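Local structure of succinate dehydrogenase subunit A (Mycolicibacterium smegmatis, 7D6V) at residues 65-70 / 86-91; 346-351 / 374-379; 482-487 / 516-521. The protein binds FAD and, as the flavoprotein subunit of succinate dehydrogenase, probably oxidises succinate to fumarate, passing the electrons through the iron-sulfur subunit toward quinone. All blocks are in the same frame, centred on the assembly; numbering follows the deposited sequence.

Interaction 1. Residues 65-70 / 86-91; sequences DSWQVH and MAELHA
The carboxylate of Glu88 is shared between two arginines, with OE1 in a salt bridge to Arg85 and OE2 in one to Arg606, while the methylene part of the same side chain serves the contact with Trp67. Glu88 CG lies 3.8 Å from Trp67 CZ3, at the six-membered end of the indole. The two side chains run side by side and point the same way, and ring and carboxylate planes differ by 30°. Trp67 reaches this place with CG held between its backbone N and carbonyl carbon (chi1 74°), the crowded position; Gln68 CD lies over one face of the ring, toward the rim. Closer to the backbones the helices come near enough for small groups to meet: CB of Ala91 is 3.5 Å from the carbonyl O of Trp67, and CB of Trp67 is 3.6 Å from the carbonyl O of Ala91. The same Ala91 methyl lies at the edge of the indole.

Two histidines extend the contact beyond Ala91. His70 CE1 approaches His90 CE1 to 3.8 Å, and the ring planes, 77° apart, form an oblique aromatic pair with centroids separated by 5.4 Å. Neither ring depends on the other for its polar bond: His70 NE2 pairs with Asn427 OD1 and His90 NE2 with Ser430 OG. These bonds probably fix how the rings are turned. Ser66 is the N-cap of helix 67-76, whose first turn packs on the first half of helix 84-102; helix 427-448, bringing Asn427, Ser430 and Phe435, adjoins the histidine side of this pair and reaches both rings.

Interaction 2. Residues 346-351 / 374-379; sequences LDIASR and VDITKD
A two-helix excursion of the chain is closed at its base where Ile348 and Ala349 meet residues 376-379, in what is probably the capping domain found in related flavoproteins. Neither segment is a regular helix or strand, and no hydrogen bond links them; the contact is made by methyl groups laid against side chain and backbone. Ala349 points its CB at the 377-379 side of the turn formed by 375-379, where Ala349 CB lies 3.3 Å from Lys378 C and 3.5 Å from Thr377 O. Beside it, the CG2 branch of Ile348 does the touching, 3.5 Å from Ile376 CG2 and close to Ile376 O as well. On Ile376 this methyl stands anti to the backbone N, while CG1 lies beside that N (chi1 -59°).

The turn that receives Ala349 is held from within. The carbonyl O of Asp375 accepts both Asp379 N, at 2.9 Å, and Lys378 N, at 3.1 Å, and Thr377 OG1 donates to Asp375 OD1 from above the carboxylate plane, over a distance of 3.2 Å. On the partner loop, Ser350 is the centre of an inverse gamma turn closed by a weak bond from Arg351 N to Ala349 O, and Asp347 OD1 takes a hydrogen bond from Leu275 N.

Ile376 continues the apolar packing toward Ile357, Tyr365 and Phe368, whereas Thr377 turns from Ala349 to rest on helix 354-360. The contact therefore sits with helices 354-360 and 362-372 against its second loop, one segment leading into that helix pair and the other leading out of it toward strand 383-395.

Interaction 3. Residues 482-487 / 516-521; sequences YTLHAE and KRRYAN
Glu487 and Arg518 cross at about a right angle, with carboxylate and guanidinium planes 61° apart, so the two-pronged salt bridge between them is twisted rather than flat. OE1 of Glu487 meets NH1 of Arg518, at a modelled separation that is too short to be taken literally. The second contact, Arg518 NH2 to Glu487 OE2 at 3.4 Å, is weak, although OE2 lies in the plane of the guanidinium at its edge. NH2 has a further salt-bridge partner in Glu479 OE2, which puts this guanidinium between two carboxylates that would help balance its charge.

Leu484 comes at the same arginine from another side. Its CD2 sits over one face of the guanidinium, 3.7 Å above the plane and offset toward the rim, and is 3.9 Å from Arg518 CB. The bend of the arginine at chi3, 59°, places Arg518 NE 4.0 Å from Leu484 CD2. Thr483 CG2, by contrast, lies at the guanidinium edge.

The helices concerned, 481-495 and 502-518, follow one another in the chain and run in opposite directions here, forming a helical hairpin within the C-terminal helical region of the flavoprotein. Next to Arg518, the other branch of Leu484 meets Tyr519: CD1 lies at the edge of the ring, near its plane, 4.4 Å from Tyr519 CD1, and 4.1 Å from Tyr519 CA. From there the Tyr519 ring heads away from the leucine to helix 532-556, where its OH bonds to the carbonyl O of Ala537 and its ring packs on Met540. Tyr482, also on the first helix, hydrogen-bonds through OH to the carbonyl O of Pro46 of the iron-sulfur subunit.

Overall arrangement
Taken together, the three contacts show how one flavoprotein chain joins neighbouring elements by different means. They are well separated: the centres of interactions 1 and 2 are 42 Å apart, those of 1 and 3 are 44 Å apart, and those of 2 and 3 are 39 Å apart, and none touches another. Interactions 1 and 3 lie on opposite sides of the centre of the chain. Interaction 1 comes near the cofactor, with the His90 side chain about 9 Å from FAD, against about 13 Å for Tyr519 in interaction 3. Interactions 1 and 2 share the FAD-binding family region, whereas interaction 3 belongs to the C-terminal one.

Interaction 1. Residues 65-70 / 86-91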
ATOM      1  N   ASP A  65      11.770  -5.976 -30.064  1.00 13.94           N
ATOM      2  CA  ASP A  65      11.885  -4.670 -29.442  1.00 13.94           C
ATOM      3  C   ASP A  65      13.339  -4.212 -29.408  1.00 13.94           C
ATOM      4  O   ASP A  65      14.278  -5.012 -29.428  1.00 13.94           O
ATOM      5  CB  ASP A  65      11.317  -4.703 -28.027  1.00 13.94           C
ATOM      6  CG  ASP A  65      10.761  -3.371 -27.594  1.00 13.94           C
ATOM      7  OD1 ASP A  65      10.839  -2.409 -28.383  1.00 13.94           O
ATOM      8  OD2 ASP A  65      10.248  -3.282 -26.465  1.00 13.94           O
ATOM      9  N   SER A  66      13.514  -2.896 -29.358  1.00 13.39           N
ATOM     10  CA  SER A  66      14.831  -2.287 -29.252  1.00 13.39           C
ATOM     11  C   SER A  66      14.654  -0.908 -28.638  1.00 13.39           C
ATOM     12  O   SER A  66      13.533  -0.431 -28.460  1.00 13.39           O
ATOM     13  CB  SER A  66      15.527  -2.207 -30.612  1.00 13.39           C
ATOM     14  OG  SER A  66      14.708  -1.576 -31.578  1.00 13.39           O
ATOM     15  N   TRP A  67      15.778  -0.275 -28.298  1.00 13.42           N
ATOM     16  CA  TRP A  67      15.700   1.084 -27.781  1.00 13.42           C
ATOM     17  C   TRP A  67      15.313   2.077 -28.866  1.00 13.42           C
ATOM     18  O   TRP A  67      14.767   3.135 -28.548  1.00 13.42           O
ATOM     19  CB  TRP A  67      17.023   1.489 -27.113  1.00 13.42           C
ATOM     20  CG  TRP A  67      18.160   1.775 -28.050  1.00 13.42           C
ATOM     21  CD1 TRP A  67      19.171   0.929 -28.386  1.00 13.42           C
ATOM     22  CD2 TRP A  67      18.416   3.000 -28.746  1.00 13.42           C
ATOM     23  NE1 TRP A  67      20.030   1.541 -29.260  1.00 13.42           N
ATOM     24  CE2 TRP A  67      19.588   2.815 -29.498  1.00 13.42           C
ATOM     25  CE3 TRP A  67      17.761   4.233 -28.815  1.00 13.42           C
ATOM     26  CZ2 TRP A  67      20.120   3.815 -30.307  1.00 13.42           C
ATOM     27  CZ3 TRP A  67      18.289   5.219 -29.617  1.00 13.42           C
ATOM     28  CH2 TRP A  67      19.456   5.006 -30.352  1.00 13.42           C
ATOM     29  N   GLN A  68      15.574   1.760 -30.135  1.00 13.42           N
ATOM     30  CA  GLN A  68      15.120   2.616 -31.226  1.00 13.42           C
ATOM     31  C   GLN A  68      13.598   2.653 -31.307  1.00 13.42           C
ATOM     32  O   GLN A  68      13.006   3.720 -31.509  1.00 13.42           O
ATOM     33  CB  GLN A  68      15.713   2.130 -32.546  1.00 13.42           C
ATOM     34  CG  GLN A  68      17.190   2.422 -32.710  1.00 13.42           C
ATOM     35  CD  GLN A  68      18.067   1.251 -32.317  1.00 13.42           C
ATOM     36  OE1 GLN A  68      17.651   0.369 -31.569  1.00 13.42           O
ATOM     37  NE2 GLN A  68      19.291   1.238 -32.823  1.00 13.42           N
ATOM     38  N   VAL A  69      12.951   1.496 -31.157  1.00 13.52           N
ATOM     39  CA  VAL A  69      11.492   1.442 -31.205  1.00 13.52           C
ATOM     40  C   VAL A  69      10.890   2.212 -30.037  1.00 13.52           C
ATOM     41  O   VAL A  69       9.936   2.979 -30.205  1.00 13.52           O
ATOM     42  CB  VAL A  69      11.017  -0.023 -31.226  1.00 13.52           C
ATOM     43  CG1 VAL A  69       9.503  -0.092 -31.223  1.00 13.52           C
ATOM     44  CG2 VAL A  69      11.580  -0.740 -32.435  1.00 13.52           C
ATOM     45  N   HIS A  70      11.440   2.022 -28.837  1.00 13.45           N
ATOM     46  CA  HIS A  70      10.963   2.752 -27.667  1.00 13.45           C
ATOM     47  C   HIS A  70      11.183   4.251 -27.827  1.00 13.45           C
ATOM     48  O   HIS A  70      10.331   5.058 -27.443  1.00 13.45           O
ATOM     49  CB  HIS A  70      11.667   2.226 -26.417  1.00 13.45           C
ATOM     50  CG  HIS A  70      11.047   2.672 -25.130  1.00 13.45           C
ATOM     51  ND1 HIS A  70      11.460   2.196 -23.906  1.00 13.45           N
ATOM     52  CD2 HIS A  70      10.045   3.545 -24.875  1.00 13.45           C
ATOM     53  CE1 HIS A  70      10.741   2.757 -22.953  1.00 13.45           C
ATOM     54  NE2 HIS A  70       9.874   3.580 -23.514  1.00 13.45           N
ATOM     55  N   MET A  86      17.078  13.365 -23.913  1.00 16.74           N
ATOM     56  CA  MET A  86      16.511  12.701 -22.745  1.00 16.74           C
ATOM     57  C   MET A  86      15.725  11.461 -23.142  1.00 16.74           C
ATOM     58  O   MET A  86      15.814  10.426 -22.476  1.00 16.74           O
ATOM     59  CB  MET A  86      15.627  13.672 -21.967  1.00 16.74           C
ATOM     60  CG  MET A  86      16.394  14.593 -21.043  1.00 16.74           C
ATOM     61  SD  MET A  86      15.348  15.830 -20.264  1.00 16.74           S
ATOM     62  CE  MET A  86      14.706  14.897 -18.881  1.00 16.74           C
ATOM     63  N   ALA A  87      14.956  11.546 -24.228  1.00 15.96           N
ATOM     64  CA  ALA A  87      14.179  10.398 -24.681  1.00 15.96           C
ATOM     65  C   ALA A  87      15.086   9.254 -25.111  1.00 15.96           C
ATOM     66  O   ALA A  87      14.865   8.098 -24.735  1.00 15.96           O
ATOM     67  CB  ALA A  87      13.254  10.817 -25.823  1.00 15.96           C
ATOM     68  N   GLU A  88      16.125   9.561 -25.890  1.00 16.51           N
ATOM     69  CA  GLU A  88      17.061   8.528 -26.324  1.00 16.51           C
ATOM     70  C   GLU A  88      17.774   7.899 -25.139  1.00 16.51           C
ATOM     71  O   GLU A  88      17.938   6.672 -25.074  1.00 16.51           O
ATOM     72  CB  GLU A  88      18.076   9.125 -27.295  1.00 16.51           C
ATOM     73  CG  GLU A  88      19.291   8.252 -27.530  1.00 16.51           C
ATOM     74  CD  GLU A  88      20.484   9.040 -28.021  1.00 16.51           C
ATOM     75  OE1 GLU A  88      20.525  10.264 -27.789  1.00 16.51           O
ATOM     76  OE2 GLU A  88      21.379   8.436 -28.643  1.00 16.51           O
ATOM     77  N   LEU A  89      18.193   8.724 -24.184  1.00 15.28           N
ATOM     78  CA  LEU A  89      18.955   8.231 -23.049  1.00 15.28           C
ATOM     79  C   LEU A  89      18.085   7.358 -22.153  1.00 15.28           C
ATOM     80  O   LEU A  89      18.524   6.301 -21.684  1.00 15.28           O
ATOM     81  CB  LEU A  89      19.525   9.435 -22.305  1.00 15.28           C
ATOM     82  CG  LEU A  89      20.645   9.351 -21.289  1.00 15.28           C
ATOM     83  CD1 LEU A  89      21.889   8.865 -21.989  1.00 15.28           C
ATOM     84  CD2 LEU A  89      20.870  10.742 -20.744  1.00 15.28           C
ATOM     85  N   HIS A  90      16.830   7.766 -21.946  1.00 14.84           N
ATOM     86  CA  HIS A  90      15.880   6.941 -21.208  1.00 14.84           C
ATOM     87  C   HIS A  90      15.604   5.631 -21.929  1.00 14.84           C
ATOM     88  O   HIS A  90      15.492   4.579 -21.294  1.00 14.84           O
ATOM     89  CB  HIS A  90      14.581   7.716 -20.997  1.00 14.84           C
ATOM     90  CG  HIS A  90      13.443   6.877 -20.508  1.00 14.84           C
ATOM     91  ND1 HIS A  90      12.553   6.262 -21.362  1.00 14.84           N
ATOM     92  CD2 HIS A  90      13.026   6.581 -19.256  1.00 14.84           C
ATOM     93  CE1 HIS A  90      11.648   5.609 -20.657  1.00 14.84           C
ATOM     94  NE2 HIS A  90      11.912   5.786 -19.376  1.00 14.84           N
ATOM     95  N   ALA A  91      15.478   5.677 -23.257  1.00 14.64           N
ATOM     96  CA  ALA A  91      15.211   4.458 -24.010  1.00 14.64           C
ATOM     97  C   ALA A  91      16.353   3.464 -23.877  1.00 14.64           C
ATOM     98  O   ALA A  91      16.122   2.266 -23.678  1.00 14.64           O
ATOM     99  CB  ALA A  91      14.962   4.792 -25.480  1.00 14.64           C
TER

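Interaction 2. Residues 346-351 / 374-379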
ATOM      1  N   LEU A 346     -22.152   8.983 -17.146  1.00 54.46           N
ATOM      2  CA  LEU A 346     -21.516   7.725 -17.553  1.00 54.46           C
ATOM      3  C   LEU A 346     -22.193   6.526 -16.875  1.00 54.46           C
ATOM      4  O   LEU A 346     -21.632   5.855 -16.008  1.00 54.46           O
ATOM      5  CB  LEU A 346     -20.007   7.747 -17.267  1.00 54.46           C
ATOM      6  CG  LEU A 346     -19.177   6.517 -17.653  1.00 54.46           C
ATOM      7  CD1 LEU A 346     -18.885   6.469 -19.139  1.00 54.46           C
ATOM      8  CD2 LEU A 346     -17.890   6.473 -16.855  1.00 54.46           C
ATOM      9  N   ASP A 347     -23.443   6.303 -17.265  1.00 59.43           N
ATOM     10  CA  ASP A 347     -24.219   5.194 -16.726  1.00 59.43           C
ATOM     11  C   ASP A 347     -23.952   3.916 -17.511  1.00 59.43           C
ATOM     12  O   ASP A 347     -24.111   3.879 -18.734  1.00 59.43           O
ATOM     13  CB  ASP A 347     -25.712   5.515 -16.739  1.00 59.43           C
ATOM     14  CG  ASP A 347     -26.166   6.115 -18.048  1.00 59.43           C
ATOM     15  OD1 ASP A 347     -25.299   6.419 -18.893  1.00 59.43           O
ATOM     16  OD2 ASP A 347     -27.390   6.281 -18.230  1.00 59.43           O
ATOM     17  N   ILE A 348     -23.544   2.871 -16.795  1.00 63.79           N
ATOM     18  CA  ILE A 348     -23.407   1.529 -17.345  1.00 63.79           C
ATOM     19  C   ILE A 348     -24.448   0.577 -16.779  1.00 63.79           C
ATOM     20  O   ILE A 348     -24.530  -0.579 -17.219  1.00 63.79           O
ATOM     21  CB  ILE A 348     -21.984   0.982 -17.113  1.00 63.79           C
ATOM     22  CG1 ILE A 348     -21.689  -0.206 -18.029  1.00 63.79           C
ATOM     23  CG2 ILE A 348     -21.806   0.582 -15.672  1.00 63.79           C
ATOM     24  CD1 ILE A 348     -21.741   0.138 -19.485  1.00 63.79           C
ATOM     25  N   ALA A 349     -25.260   1.032 -15.822  1.00 66.67           N
ATOM     26  CA  ALA A 349     -26.271   0.172 -15.220  1.00 66.67           C
ATOM     27  C   ALA A 349     -27.337  -0.225 -16.233  1.00 66.67           C
ATOM     28  O   ALA A 349     -27.652  -1.411 -16.386  1.00 66.67           O
ATOM     29  CB  ALA A 349     -26.904   0.874 -14.023  1.00 66.67           C
ATOM     30  N   SER A 350     -27.900   0.753 -16.944  1.00 68.76           N
ATOM     31  CA  SER A 350     -28.930   0.469 -17.935  1.00 68.76           C
ATOM     32  C   SER A 350     -28.287  -0.046 -19.215  1.00 68.76           C
ATOM     33  O   SER A 350     -28.522   0.486 -20.305  1.00 68.76           O
ATOM     34  CB  SER A 350     -29.767   1.719 -18.209  1.00 68.76           C
ATOM     35  OG  SER A 350     -28.953   2.786 -18.663  1.00 68.76           O
ATOM     36  N   ARG A 351     -27.481  -1.090 -19.078  1.00 69.63           N
ATOM     37  CA  ARG A 351     -26.657  -1.643 -20.144  1.00 69.63           C
ATOM     38  C   ARG A 351     -26.478  -3.128 -19.849  1.00 69.63           C
ATOM     39  O   ARG A 351     -27.310  -3.735 -19.166  1.00 69.63           O
ATOM     40  CB  ARG A 351     -25.335  -0.867 -20.266  1.00 69.63           C
ATOM     41  CG  ARG A 351     -25.449   0.385 -21.115  1.00 69.63           C
ATOM     42  CD  ARG A 351     -25.815   0.043 -22.549  1.00 69.63           C
ATOM     43  NE  ARG A 351     -26.145   1.231 -23.330  1.00 69.63           N
ATOM     44  CZ  ARG A 351     -27.359   1.511 -23.790  1.00 69.63           C
ATOM     45  NH1 ARG A 351     -27.565   2.616 -24.492  1.00 69.63           N
ATOM     46  NH2 ARG A 351     -28.368   0.685 -23.554  1.00 69.63           N
ATOM     47  N   VAL A 374     -21.321   2.947  -4.150  1.00 53.63           N
ATOM     48  CA  VAL A 374     -21.866   3.176  -5.482  1.00 53.63           C
ATOM     49  C   VAL A 374     -21.875   1.844  -6.214  1.00 53.63           C
ATOM     50  O   VAL A 374     -20.819   1.233  -6.418  1.00 53.63           O
ATOM     51  CB  VAL A 374     -21.056   4.225  -6.258  1.00 53.63           C
ATOM     52  CG1 VAL A 374     -21.534   4.302  -7.696  1.00 53.63           C
ATOM     53  CG2 VAL A 374     -21.165   5.581  -5.589  1.00 53.63           C
ATOM     54  N   ASP A 375     -23.061   1.393  -6.610  1.00 60.45           N
ATOM     55  CA  ASP A 375     -23.208   0.140  -7.341  1.00 60.45           C
ATOM     56  C   ASP A 375     -23.074   0.428  -8.829  1.00 60.45           C
ATOM     57  O   ASP A 375     -23.922   1.107  -9.418  1.00 60.45           O
ATOM     58  CB  ASP A 375     -24.546  -0.522  -7.025  1.00 60.45           C
ATOM     59  CG  ASP A 375     -24.462  -2.033  -7.045  1.00 60.45           C
ATOM     60  OD1 ASP A 375     -23.549  -2.568  -7.706  1.00 60.45           O
ATOM     61  OD2 ASP A 375     -25.304  -2.687  -6.397  1.00 60.45           O
ATOM     62  N   ILE A 376     -22.007  -0.095  -9.436  1.00 61.56           N
ATOM     63  CA  ILE A 376     -21.775   0.099 -10.864  1.00 61.56           C
ATOM     64  C   ILE A 376     -22.892  -0.534 -11.679  1.00 61.56           C
ATOM     65  O   ILE A 376     -23.292  -0.002 -12.721  1.00 61.56           O
ATOM     66  CB  ILE A 376     -20.391  -0.464 -11.244  1.00 61.56           C
ATOM     67  CG1 ILE A 376     -19.303   0.242 -10.440  1.00 61.56           C
ATOM     68  CG2 ILE A 376     -20.111  -0.287 -12.717  1.00 61.56           C
ATOM     69  CD1 ILE A 376     -19.248   1.726 -10.697  1.00 61.56           C
ATOM     70  N   THR A 377     -23.424  -1.662 -11.216  1.00 63.38           N
ATOM     71  CA  THR A 377     -24.492  -2.362 -11.917  1.00 63.38           C
ATOM     72  C   THR A 377     -25.868  -1.754 -11.680  1.00 63.38           C
ATOM     73  O   THR A 377     -26.836  -2.208 -12.298  1.00 63.38           O
ATOM     74  CB  THR A 377     -24.509  -3.838 -11.503  1.00 63.38           C
ATOM     75  OG1 THR A 377     -24.982  -3.951 -10.157  1.00 63.38           O
ATOM     76  CG2 THR A 377     -23.115  -4.433 -11.594  1.00 63.38           C
ATOM     77  N   LYS A 378     -25.990  -0.748 -10.813  1.00 62.36           N
ATOM     78  CA  LYS A 378     -27.291  -0.178 -10.490  1.00 62.36           C
ATOM     79  C   LYS A 378     -27.413   1.314 -10.753  1.00 62.36           C
ATOM     80  O   LYS A 378     -28.498   1.765 -11.122  1.00 62.36           O
ATOM     81  CB  LYS A 378     -27.642  -0.433  -9.017  1.00 62.36           C
ATOM     82  CG  LYS A 378     -27.816  -1.895  -8.652  1.00 62.36           C
ATOM     83  CD  LYS A 378     -28.737  -2.044  -7.452  1.00 62.36           C
ATOM     84  CE  LYS A 378     -28.176  -1.339  -6.229  1.00 62.36           C
ATOM     85  NZ  LYS A 378     -28.939  -1.671  -4.995  1.00 62.36           N
ATOM     86  N   ASP A 379     -26.346   2.093 -10.580  1.00 61.50           N
ATOM     87  CA  ASP A 379     -26.447   3.545 -10.620  1.00 61.50           C
ATOM     88  C   ASP A 379     -25.339   4.145 -11.472  1.00 61.50           C
ATOM     89  O   ASP A 379     -24.266   3.558 -11.632  1.00 61.50           O
ATOM     90  CB  ASP A 379     -26.396   4.141  -9.209  1.00 61.50           C
ATOM     91  CG  ASP A 379     -27.610   3.775  -8.382  1.00 61.50           C
ATOM     92  OD1 ASP A 379     -28.705   3.640  -8.964  1.00 61.50           O
ATOM     93  OD2 ASP A 379     -27.469   3.620  -7.151  1.00 61.50           O
TER

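Interaction 3. Residues 482-487 / 516-521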
ATOM      1  N   TYR A 482      -7.545  27.820   4.153  1.00 18.28           N
ATOM      2  CA  TYR A 482      -8.378  26.840   3.467  1.00 18.28           C
ATOM      3  C   TYR A 482      -9.296  27.506   2.451  1.00 18.28           C
ATOM      4  O   TYR A 482      -9.489  26.988   1.344  1.00 18.28           O
ATOM      5  CB  TYR A 482      -9.188  26.044   4.490  1.00 18.28           C
ATOM      6  CG  TYR A 482      -8.344  25.207   5.421  1.00 18.28           C
ATOM      7  CD1 TYR A 482      -8.011  23.901   5.102  1.00 18.28           C
ATOM      8  CD2 TYR A 482      -7.877  25.723   6.620  1.00 18.28           C
ATOM      9  CE1 TYR A 482      -7.242  23.133   5.946  1.00 18.28           C
ATOM     10  CE2 TYR A 482      -7.104  24.961   7.471  1.00 18.28           C
ATOM     11  CZ  TYR A 482      -6.791  23.668   7.129  1.00 18.28           C
ATOM     12  OH  TYR A 482      -6.024  22.903   7.971  1.00 18.28           O
ATOM     13  N   THR A 483      -9.864  28.659   2.807  1.00 19.95           N
ATOM     14  CA  THR A 483     -10.721  29.393   1.881  1.00 19.95           C
ATOM     15  C   THR A 483      -9.943  29.844   0.652  1.00 19.95           C
ATOM     16  O   THR A 483     -10.411  29.697  -0.486  1.00 19.95           O
ATOM     17  CB  THR A 483     -11.347  30.588   2.602  1.00 19.95           C
ATOM     18  OG1 THR A 483     -12.281  30.117   3.579  1.00 19.95           O
ATOM     19  CG2 THR A 483     -12.062  31.501   1.623  1.00 19.95           C
ATOM     20  N   LEU A 484      -8.741  30.385   0.860  1.00 20.01           N
ATOM     21  CA  LEU A 484      -7.914  30.820  -0.260  1.00 20.01           C
ATOM     22  C   LEU A 484      -7.535  29.643  -1.148  1.00 20.01           C
ATOM     23  O   LEU A 484      -7.550  29.753  -2.381  1.00 20.01           O
ATOM     24  CB  LEU A 484      -6.655  31.515   0.257  1.00 20.01           C
ATOM     25  CG  LEU A 484      -6.733  32.978   0.692  1.00 20.01           C
ATOM     26  CD1 LEU A 484      -5.488  33.352   1.475  1.00 20.01           C
ATOM     27  CD2 LEU A 484      -6.904  33.900  -0.489  1.00 20.01           C
ATOM     28  N   HIS A 485      -7.183  28.511  -0.536  1.00 19.40           N
ATOM     29  CA  HIS A 485      -6.825  27.329  -1.310  1.00 19.40           C
ATOM     30  C   HIS A 485      -7.998  26.847  -2.153  1.00 19.40           C
ATOM     31  O   HIS A 485      -7.827  26.496  -3.327  1.00 19.40           O
ATOM     32  CB  HIS A 485      -6.342  26.221  -0.379  1.00 19.40           C
ATOM     33  CG  HIS A 485      -5.877  24.993  -1.094  1.00 19.40           C
ATOM     34  ND1 HIS A 485      -5.988  23.731  -0.554  1.00 19.40           N
ATOM     35  CD2 HIS A 485      -5.296  24.833  -2.306  1.00 19.40           C
ATOM     36  CE1 HIS A 485      -5.496  22.846  -1.401  1.00 19.40           C
ATOM     37  NE2 HIS A 485      -5.069  23.490  -2.472  1.00 19.40           N
ATOM     38  N   ALA A 486      -9.198  26.821  -1.570  1.00 20.22           N
ATOM     39  CA  ALA A 486     -10.376  26.396  -2.318  1.00 20.22           C
ATOM     40  C   ALA A 486     -10.672  27.345  -3.473  1.00 20.22           C
ATOM     41  O   ALA A 486     -11.034  26.902  -4.570  1.00 20.22           O
ATOM     42  CB  ALA A 486     -11.580  26.295  -1.385  1.00 20.22           C
ATOM     43  N   GLU A 487     -10.529  28.653  -3.247  1.00 21.83           N
ATOM     44  CA  GLU A 487     -10.770  29.606  -4.327  1.00 21.83           C
ATOM     45  C   GLU A 487      -9.764  29.427  -5.456  1.00 21.83           C
ATOM     46  O   GLU A 487     -10.132  29.465  -6.638  1.00 21.83           O
ATOM     47  CB  GLU A 487     -10.732  31.034  -3.788  1.00 21.83           C
ATOM     48  CG  GLU A 487     -11.843  31.334  -2.804  1.00 21.83           C
ATOM     49  CD  GLU A 487     -11.961  32.807  -2.490  1.00 21.83           C
ATOM     50  OE1 GLU A 487     -11.273  33.612  -3.149  1.00 21.83           O
ATOM     51  OE2 GLU A 487     -12.745  33.162  -1.585  1.00 21.83           O
ATOM     52  N   LYS A 516      -3.391  36.559  -4.952  1.00 24.40           N
ATOM     53  CA  LYS A 516      -2.089  36.754  -4.330  1.00 24.40           C
ATOM     54  C   LYS A 516      -2.010  38.059  -3.550  1.00 24.40           C
ATOM     55  O   LYS A 516      -1.179  38.170  -2.642  1.00 24.40           O
ATOM     56  CB  LYS A 516      -0.976  36.699  -5.381  1.00 24.40           C
ATOM     57  CG  LYS A 516      -0.843  37.937  -6.235  1.00 24.40           C
ATOM     58  CD  LYS A 516      -0.038  37.649  -7.492  1.00 24.40           C
ATOM     59  CE  LYS A 516       1.447  37.611  -7.203  1.00 24.40           C
ATOM     60  NZ  LYS A 516       2.242  37.575  -8.461  1.00 24.40           N
ATOM     61  N   ARG A 517      -2.847  39.047  -3.876  1.00 23.97           N
ATOM     62  CA  ARG A 517      -2.956  40.213  -3.002  1.00 23.97           C
ATOM     63  C   ARG A 517      -3.635  39.850  -1.687  1.00 23.97           C
ATOM     64  O   ARG A 517      -3.233  40.326  -0.620  1.00 23.97           O
ATOM     65  CB  ARG A 517      -3.716  41.333  -3.705  1.00 23.97           C
ATOM     66  CG  ARG A 517      -3.835  42.601  -2.881  1.00 23.97           C
ATOM     67  CD  ARG A 517      -4.964  43.482  -3.375  1.00 23.97           C
ATOM     68  NE  ARG A 517      -6.232  42.762  -3.427  1.00 23.97           N
ATOM     69  CZ  ARG A 517      -7.039  42.593  -2.387  1.00 23.97           C
ATOM     70  NH1 ARG A 517      -6.716  43.092  -1.203  1.00 23.97           N
ATOM     71  NH2 ARG A 517      -8.174  41.925  -2.532  1.00 23.97           N
ATOM     72  N   ARG A 518      -4.671  39.011  -1.747  1.00 22.28           N
ATOM     73  CA  ARG A 518      -5.331  38.550  -0.529  1.00 22.28           C
ATOM     74  C   ARG A 518      -4.425  37.650   0.301  1.00 22.28           C
ATOM     75  O   ARG A 518      -4.591  37.565   1.521  1.00 22.28           O
ATOM     76  CB  ARG A 518      -6.622  37.810  -0.871  1.00 22.28           C
ATOM     77  CG  ARG A 518      -7.779  38.704  -1.257  1.00 22.28           C
ATOM     78  CD  ARG A 518      -8.962  37.881  -1.719  1.00 22.28           C
ATOM     79  NE  ARG A 518      -9.413  36.952  -0.689  1.00 22.28           N
ATOM     80  CZ  ARG A 518     -10.248  35.942  -0.907  1.00 22.28           C
ATOM     81  NH1 ARG A 518     -10.727  35.728  -2.122  1.00 22.28           N
ATOM     82  NH2 ARG A 518     -10.602  35.145   0.090  1.00 22.28           N
ATOM     83  N   TYR A 519      -3.482  36.959  -0.342  1.00 20.72           N
ATOM     84  CA  TYR A 519      -2.570  36.080   0.383  1.00 20.72           C
ATOM     85  C   TYR A 519      -1.704  36.828   1.388  1.00 20.72           C
ATOM     86  O   TYR A 519      -1.226  36.217   2.349  1.00 20.72           O
ATOM     87  CB  TYR A 519      -1.677  35.323  -0.599  1.00 20.72           C
ATOM     88  CG  TYR A 519      -0.717  34.367   0.064  1.00 20.72           C
ATOM     89  CD1 TYR A 519      -1.168  33.200   0.660  1.00 20.72           C
ATOM     90  CD2 TYR A 519       0.643  34.633   0.096  1.00 20.72           C
ATOM     91  CE1 TYR A 519      -0.296  32.329   1.268  1.00 20.72           C
ATOM     92  CE2 TYR A 519       1.523  33.764   0.701  1.00 20.72           C
ATOM     93  CZ  TYR A 519       1.048  32.613   1.284  1.00 20.72           C
ATOM     94  OH  TYR A 519       1.920  31.743   1.892  1.00 20.72           O
ATOM     95  N   ALA A 520      -1.488  38.129   1.200  1.00 21.61           N
ATOM     96  CA  ALA A 520      -0.686  38.890   2.147  1.00 21.61           C
ATOM     97  C   ALA A 520      -1.352  39.033   3.509  1.00 21.61           C
ATOM     98  O   ALA A 520      -0.688  39.455   4.460  1.00 21.61           O
ATOM     99  CB  ALA A 520      -0.375  40.273   1.577  1.00 21.61           C
ATOM    100  N   ASN A 521      -2.635  38.696   3.626  1.00 22.83           N
ATOM    101  CA  ASN A 521      -3.380  38.830   4.869  1.00 22.83           C
ATOM    102  C   ASN A 521      -3.690  37.491   5.523  1.00 22.83           C
ATOM    103  O   ASN A 521      -4.517  37.439   6.437  1.00 22.83           O
ATOM    104  CB  ASN A 521      -4.679  39.594   4.623  1.00 22.83           C
ATOM    105  CG  ASN A 521      -4.442  41.030   4.230  1.00 22.83           C
ATOM    106  OD1 ASN A 521      -3.652  41.734   4.854  1.00 22.83           O
ATOM    107  ND2 ASN A 521      -5.127  41.478   3.186  1.00 22.83           N
TER